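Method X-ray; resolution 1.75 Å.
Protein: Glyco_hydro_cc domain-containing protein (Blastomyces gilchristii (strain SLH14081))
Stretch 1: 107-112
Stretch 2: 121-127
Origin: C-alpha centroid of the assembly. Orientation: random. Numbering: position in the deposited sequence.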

# COMPACT_ATOMS: atom_id res chain seq x y z
N GLY A 107 5.99 3.68 6.41
CA GLY A 107 6.01 3.19 5.03
C GLY A 107 6.31 4.32 4.08
O GLY A 107 5.82 5.41 4.27
N SER A 108 7.18 4.08 3.12
CA SER A 108 7.56 5.13 2.15
C SER A 108 6.33 5.67 1.40
O SER A 108 5.25 5.07 1.38
CB SER A 108 8.52 4.57 1.16
OG SER A 108 7.79 3.93 0.16
N PRO A 109 6.48 6.81 0.72
CA PRO A 109 5.49 7.18 -0.30
C PRO A 109 5.40 5.96 -1.23
O PRO A 109 6.39 5.26 -1.49
CB PRO A 109 6.09 8.42 -0.96
CG PRO A 109 7.08 8.92 0.08
CD PRO A 109 7.69 7.65 0.62
N ALA A 110 4.20 5.74 -1.77
CA ALA A 110 3.87 4.58 -2.62
C ALA A 110 3.95 5.00 -4.09
O ALA A 110 3.23 5.93 -4.46
CB ALA A 110 2.47 4.09 -2.35
N VAL A 111 4.90 4.46 -4.83
CA VAL A 111 5.03 4.84 -6.27
C VAL A 111 4.18 3.94 -7.16
O VAL A 111 4.01 2.77 -6.86
CB VAL A 111 6.49 4.92 -6.70
CG1 VAL A 111 7.11 6.10 -5.99
CG2 VAL A 111 7.25 3.63 -6.42
N SER A 112 3.89 4.44 -8.36
CA SER A 112 3.28 3.68 -9.47
C SER A 112 4.30 2.70 -10.05
O SER A 112 5.44 2.64 -9.57
CB SER A 112 2.67 4.59 -10.54
OG SER A 112 3.65 5.17 -11.39
N GLY A 121 12.19 4.81 -10.07
CA GLY A 121 13.13 5.89 -10.37
C GLY A 121 12.85 7.02 -9.41
O GLY A 121 13.80 7.51 -8.77
N TRP A 122 11.56 7.37 -9.27
CA TRP A 122 11.14 8.39 -8.29
C TRP A 122 11.53 7.89 -6.90
O TRP A 122 12.07 8.71 -6.08
CB TRP A 122 9.65 8.71 -8.41
CG TRP A 122 9.24 9.85 -7.55
CD1 TRP A 122 8.91 11.13 -7.91
CD2 TRP A 122 8.99 9.78 -6.14
NE1 TRP A 122 8.56 11.88 -6.82
CE2 TRP A 122 8.60 11.08 -5.71
CE3 TRP A 122 9.12 8.76 -5.20
CZ2 TRP A 122 8.30 11.35 -4.38
CZ3 TRP A 122 8.88 9.05 -3.88
CH2 TRP A 122 8.44 10.31 -3.49
N MET A 123 11.28 6.61 -6.60
CA MET A 123 11.68 6.07 -5.27
C MET A 123 13.18 6.29 -5.08
O MET A 123 13.57 6.75 -3.99
CB MET A 123 11.37 4.57 -5.12
CG MET A 123 11.32 4.15 -3.66
SD MET A 123 10.04 4.97 -2.67
CE MET A 123 8.65 3.88 -3.04
N GLN A 124 14.00 6.02 -6.09
CA GLN A 124 15.47 6.14 -5.87
C GLN A 124 15.87 7.61 -5.66
O GLN A 124 16.67 7.91 -4.73
CB GLN A 124 16.26 5.47 -6.97
CG GLN A 124 17.71 5.37 -6.55
CD GLN A 124 18.54 4.58 -7.51
OE1 GLN A 124 18.40 3.37 -7.63
NE2 GLN A 124 19.45 5.27 -8.16
N GLY A 125 15.25 8.52 -6.42
CA GLY A 125 15.41 9.99 -6.29
C GLY A 125 14.99 10.45 -4.91
O GLY A 125 15.72 11.21 -4.24
N PHE A 126 13.84 10.00 -4.47
CA PHE A 126 13.40 10.20 -3.08
C PHE A 126 14.40 9.55 -2.10
O PHE A 126 14.76 10.20 -1.08
CB PHE A 126 12.00 9.62 -2.93
CG PHE A 126 11.55 9.52 -1.50
CD1 PHE A 126 11.07 10.65 -0.87
CD2 PHE A 126 11.60 8.32 -0.81
CE1 PHE A 126 10.64 10.59 0.45
CE2 PHE A 126 11.17 8.26 0.49
CZ PHE A 126 10.67 9.38 1.12
N LEU A 127 14.82 8.30 -2.33
CA LEU A 127 15.75 7.64 -1.38
C LEU A 127 17.11 8.38 -1.38
O LEU A 127 17.72 8.53 -0.30
CB LEU A 127 15.86 6.18 -1.80
CG LEU A 127 14.59 5.37 -1.56
CD1 LEU A 127 14.79 3.92 -1.97
CD2 LEU A 127 14.17 5.45 -0.11

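A strand laid against a helix in a protein interior usually adheres through side chains alone, because each element spends its backbone hydrogen bonds elsewhere: the helix on itself, the strand on its neighbours in a sheet. The pairing of residues 107-112 with residues 121-127 is a compact example. The two axes approach to 8.9 Å and their N-to-C directions differ by 160°, so the strand runs nearly antiparallel to the helix. The helix supplies its own backbone bonds, among them Phe126 N to Trp122 O at 2.7 Å and Leu127 N to Met123 O at 2.6 Å. No hydrogen bond crosses between the stretches, and the 298 Å² buried between them is gained through van der Waals contact.

Stretch 1 opens with Gly107, already within the strand, which has no side chain and lies out of reach of the helix. Contact begins at Ser108, whose CA-to-CB bond points toward the helix. Its chi1 of 84° (p) places the hydroxyl where Ser108 OG donates a short hydrogen bond of 2.5 Å to Pro109 O, within its own stretch. The polar group is thereby satisfied locally and can tolerate an apolar neighbour: Met123 CE sits 3.3 Å from Ser108 OG.

Pro109 also points toward the helix and meets three of its residues. Its ring lies over one face of Phe126, with Pro109 CG 4.1 Å from the centroid of the Phe126 ring and 23° off the ring normal. This is a CH-pi contact, in which the slightly polarised C-H groups of proline favour the electron-rich face of an aromatic ring. The closest atoms of the pair are Pro109 CD and Phe126 CZ, at 3.5 Å. Pro109 CB lies 3.9 Å from Trp122 CH2, approaching the indole obliquely, so one small ring touches two aromatic side chains a single helical turn apart. On the backbone side, Pro109 O comes within 3.1 Å of Met123 CE, a close approach of a carbonyl to a methyl group.

Ala110 points away from the helix and makes no contact with it. Val111 turns back toward the helix, and here the backbones draw near, with Val111 CA 6.8 Å from Met123 CA. With chi1 at -68° (m), Val111 CG1 packs 3.4 Å from Trp122 CE3, again oblique to the ring, and also lies 4.0 Å from Met123 CE; Val111 CG2 is a little closer to that methyl, 3.7 Å from Met123 CE.

Met123 links these contacts. Its CA-to-CB bond points sideways, yet the t, p, p conformation of its side chain brings the end nearer the strand, so that one terminal methyl touches Ser108, Pro109 and Val111. Ser112 lies beyond reach of the helical stretch, and the contact closes at Val111. The general lesson is that a few apolar groups, backed by polar atoms already satisfied, can join strand to helix without a hydrogen bond between them.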